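Local coordinates for penicillin-binding protein 1A (Mycobacterium tuberculosis, PDB 5CXW), which builds cross-linked peptidoglycan for the mycobacterial cell wall, here represented by its penicillin-sensitive C-terminal transpeptidase domain, at residues Glu136-Gly139 with Thr140-Ile143; Gly165-Ala168 with Val169-Ala173. All blocks are in the same frame, centred on the assembly; numbering follows the deposited sequence.

Contact 1. Residues Glu136-Gly139 with Thr140-Ile143; sequences EGCG and TCNI
T140 turns its side chain away from the loop that the C138-C141 disulfide closes and packs it on Q117 of the neighbouring strand. Its N stands 3.2 Å from C138 O, at an angle too poor for a hydrogen bond. Just before it, G139 takes a positive phi (62°), which favours glycine. S120 holds the loop through OG, hydrogen-bonded to C138 N and G139 O, and through a backbone bond to G139.

C141 carries the covalent link. Its SG is bonded to C138 SG at 2.1 Å, with the CA atoms of C138 and C141 drawn to 5.9 Å. The C-S-S-C torsion of -82° makes this a left-handed disulfide. Both sulfurs sit between their own backbone N and carbonyl carbon, which turns each toward the other and brings C138 CB to 3.1 Å from C141 SG. This is a CxxC bridge: two intervening residues, the second cysteine on strand 140-142, which pairs antiparallel with strand 117-119 through C141 and V118. The C138 side chain rests on M149 and L151 and remains about 13 Å from the bound penicillin V.

N142 ends the strand as an N-cap: chi1 of 71° swings the amide so that OD1 accepts from E145 N in the first turn of helix 143-149. I143 then enters that helix, its side chain buried against V118 and Y116, while its carbonyl oxygen is hydrogen-bonded to Y155 OH.

Contact 2. Residues Gly165-Ala168 with Val169-Ala173; sequences GPQA and VADAA
Q167 lays its terminal amide across the carboxylate of D171, one helical turn further on. The amide nitrogen NE2 donates to D171 OD1 at 3.0 Å, with the N-H...O angle moderately bent at 153°. The donor reaches that oxygen from above the carboxylate, 41° out of its plane, and the oxygen is itself tilted a little from the amide plane. The CB of Q167 points away from the following residues; the bend at chi2 (66°) folds the chain back, which also leaves NE2 3.8 Å from A170 CB.

D171 leans the other way, its CG beside its own backbone N. That rotation brings CG to 3.1 Å from Q167 O, the acceptor for D171 N at 2.8 Å. The backbone bond and the amide-carboxylate bond therefore tie the same two residues, and the NE2 contact probably offsets some of the repulsion between the carboxylate and the Q167 carbonyl.

Beneath the pair runs regular i to i+4 bonding: A170 N donates to P166 O at 3.0 Å and A172 N to A168 O at 3.1 Å. The first of the series, V169 N to G165 O, is weak at 3.4 Å; G165 O also accepts the closer A168 N.

Q167 lies on P197 and P198, whereas V169, A172 and A173 are buried against helix 100-109 through A103, V105, A106 and F102; V169 also touches M159 of helix 152-161. V169 lies about 12 Å, side chain to side chain, from S97, the probable acylated serine. Helix 165-176 thus packs against the helix whose start carries the lysine of the probable SxxK motif, opened by S97, of penicillin-recognising transpeptidases.

Overall arrangement
From the N terminus the chain runs through strand 117-119 and short strands 123-125 and 128-130 before contact 1 closes the turn into strand 140-142. It then forms helices 143-149 and 152-161 and reaches contact 2 at the first turns of helix 165-176. The two contacts are in series: neither nests in the other nor crosses it. Their centres are 22 Å apart and their nearest atoms about 11 Å, without touching. Contact 1 joins the two-stranded sheet to helix 143-149 near the periphery; contact 2 sits nearer the chain centre, where its helix meets helices 100-109 and 152-161. Both belong to the transpeptidase domain.

Contact 1. Residues Glu136-Gly139 with Thr140-Ile143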
loop_
_atom_site.group_PDB
_atom_site.type_symbol
_atom_site.label_atom_id
_atom_site.label_comp_id
_atom_site.label_asym_id
_atom_site.label_seq_id
_atom_site.Cartn_x
_atom_site.Cartn_y
_atom_site.Cartn_z
ATOM N N GLU A 136 21.799 11.262 -2.246
ATOM C CA GLU A 136 21.040 12.211 -1.412
ATOM C C GLU A 136 21.227 11.851 0.070
ATOM O O GLU A 136 21.375 10.680 0.419
ATOM C CB GLU A 136 19.526 12.135 -1.805
ATOM C CG GLU A 136 18.527 13.063 -1.077
ATOM C CD GLU A 136 18.214 14.387 -1.817
ATOM O OE1 GLU A 136 17.428 14.377 -2.804
ATOM O OE2 GLU A 136 18.723 15.454 -1.374
ATOM N N GLY A 137 21.291 12.858 0.931
ATOM C CA GLY A 137 21.236 12.634 2.366
ATOM C C GLY A 137 20.793 13.890 3.073
ATOM O O GLY A 137 20.508 14.903 2.442
ATOM N N CYS A 138 20.778 13.853 4.387
ATOM C CA CYS A 138 20.371 15.018 5.154
ATOM C C CYS A 138 21.401 15.323 6.231
ATOM O O CYS A 138 21.113 16.094 7.127
ATOM C CB CYS A 138 19.005 14.733 5.745
ATOM S SG CYS A 138 19.034 13.411 6.984
ATOM N N GLY A 139 22.611 14.776 6.131
ATOM C CA GLY A 139 23.527 14.687 7.267
ATOM C C GLY A 139 22.868 13.823 8.343
ATOM O O GLY A 139 22.724 12.631 8.129
ATOM N N THR A 140 22.461 14.428 9.452
ATOM C CA THR A 140 21.674 13.741 10.500
ATOM C C THR A 140 20.337 14.491 10.548
ATOM O O THR A 140 20.329 15.710 10.585
ATOM C CB THR A 140 22.381 13.777 11.856
ATOM O OG1 THR A 140 23.562 12.993 11.773
ATOM C CG2 THR A 140 21.563 13.178 12.957
ATOM N N CYS A 141 19.218 13.778 10.440
ATOM C CA CYS A 141 17.858 14.416 10.463
ATOM C C CYS A 141 16.903 13.453 11.117
ATOM O O CYS A 141 17.218 12.293 11.247
ATOM C CB CYS A 141 17.327 14.805 9.078
ATOM S SG CYS A 141 17.092 13.474 7.895
ATOM N N ASN A 142 15.736 13.922 11.443
ATOM C CA ASN A 142 14.780 13.060 12.088
ATOM C C ASN A 142 14.134 12.045 11.157
ATOM O O ASN A 142 14.223 12.123 9.917
ATOM C CB ASN A 142 13.770 13.824 12.946
ATOM C CG ASN A 142 12.776 14.626 12.129
ATOM O OD1 ASN A 142 12.172 14.127 11.164
ATOM N ND2 ASN A 142 12.633 15.905 12.489
ATOM N N ILE A 143 13.542 11.047 11.790
ATOM C CA ILE A 143 12.927 9.966 11.014
ATOM C C ILE A 143 11.667 10.360 10.203
ATOM O O ILE A 143 11.333 9.685 9.225
ATOM C CB ILE A 143 12.690 8.724 11.869
ATOM C CG1 ILE A 143 11.717 8.951 13.006
ATOM C CG2 ILE A 143 14.010 8.175 12.355
ATOM C CD1 ILE A 143 11.411 7.653 13.798
#

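Contact 2. Residues Gly165-Ala168 with Val169-Ala173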
loop_
_atom_site.group_PDB
_atom_site.type_symbol
_atom_site.label_atom_id
_atom_site.label_comp_id
_atom_site.label_asym_id
_atom_site.label_seq_id
_atom_site.Cartn_x
_atom_site.Cartn_y
_atom_site.Cartn_z
ATOM N N GLY A 165 14.786 -5.796 15.495
ATOM C CA GLY A 165 15.354 -5.514 14.174
ATOM C C GLY A 165 14.347 -5.800 13.054
ATOM O O GLY A 165 13.222 -5.328 13.083
ATOM N N PRO A 166 14.753 -6.538 12.019
ATOM C CA PRO A 166 13.837 -6.712 10.897
ATOM C C PRO A 166 12.562 -7.474 11.287
ATOM O O PRO A 166 11.483 -7.223 10.721
ATOM C CB PRO A 166 14.668 -7.465 9.844
ATOM C CG PRO A 166 15.812 -8.015 10.607
ATOM C CD PRO A 166 16.092 -7.073 11.753
ATOM N N GLN A 167 12.637 -8.338 12.311
ATOM C CA GLN A 167 11.435 -9.003 12.793
ATOM C C GLN A 167 10.413 -8.006 13.324
ATOM O O GLN A 167 9.189 -8.186 13.171
ATOM C CB GLN A 167 11.743 -10.012 13.897
ATOM C CG GLN A 167 10.556 -10.873 14.336
ATOM C CD GLN A 167 10.076 -11.796 13.235
ATOM O OE1 GLN A 167 10.795 -12.718 12.791
ATOM N NE2 GLN A 167 8.882 -11.529 12.730
ATOM N N ALA A 168 10.875 -6.921 13.919
ATOM C CA ALA A 168 9.909 -5.913 14.447
ATOM C C ALA A 168 9.229 -5.182 13.321
ATOM O O ALA A 168 8.065 -4.803 13.478
ATOM C CB ALA A 168 10.581 -4.899 15.327
ATOM N N VAL A 169 9.920 -5.020 12.186
ATOM C CA VAL A 169 9.288 -4.419 10.998
ATOM C C VAL A 169 8.216 -5.358 10.434
ATOM O O VAL A 169 7.064 -4.940 10.147
ATOM C CB VAL A 169 10.331 -4.084 9.884
ATOM C CG1 VAL A 169 9.659 -3.473 8.678
ATOM C CG2 VAL A 169 11.444 -3.201 10.411
ATOM N N ALA A 170 8.548 -6.645 10.378
ATOM C CA ALA A 170 7.592 -7.652 9.924
ATOM C C ALA A 170 6.380 -7.718 10.846
ATOM O O ALA A 170 5.244 -7.831 10.370
ATOM C CB ALA A 170 8.221 -9.031 9.887
ATOM N N ASP A 171 6.618 -7.703 12.146
ATOM C CA ASP A 171 5.525 -7.726 13.121
ATOM C C ASP A 171 4.570 -6.556 12.909
ATOM O O ASP A 171 3.354 -6.728 12.905
ATOM C CB ASP A 171 6.060 -7.717 14.560
ATOM C CG ASP A 171 6.767 -9.006 14.947
ATOM O OD1 ASP A 171 6.758 -10.042 14.193
ATOM O OD2 ASP A 171 7.378 -9.032 16.049
ATOM N N ALA A 172 5.128 -5.360 12.800
ATOM C CA ALA A 172 4.296 -4.183 12.547
ATOM C C ALA A 172 3.488 -4.265 11.260
ATOM O O ALA A 172 2.275 -3.894 11.211
ATOM C CB ALA A 172 5.159 -2.924 12.548
ATOM N N ALA A 173 4.135 -4.759 10.194
ATOM C CA ALA A 173 3.489 -4.841 8.908
ATOM C C ALA A 173 2.368 -5.853 8.955
ATOM O O ALA A 173 1.245 -5.605 8.530
ATOM C CB ALA A 173 4.514 -5.271 7.875
#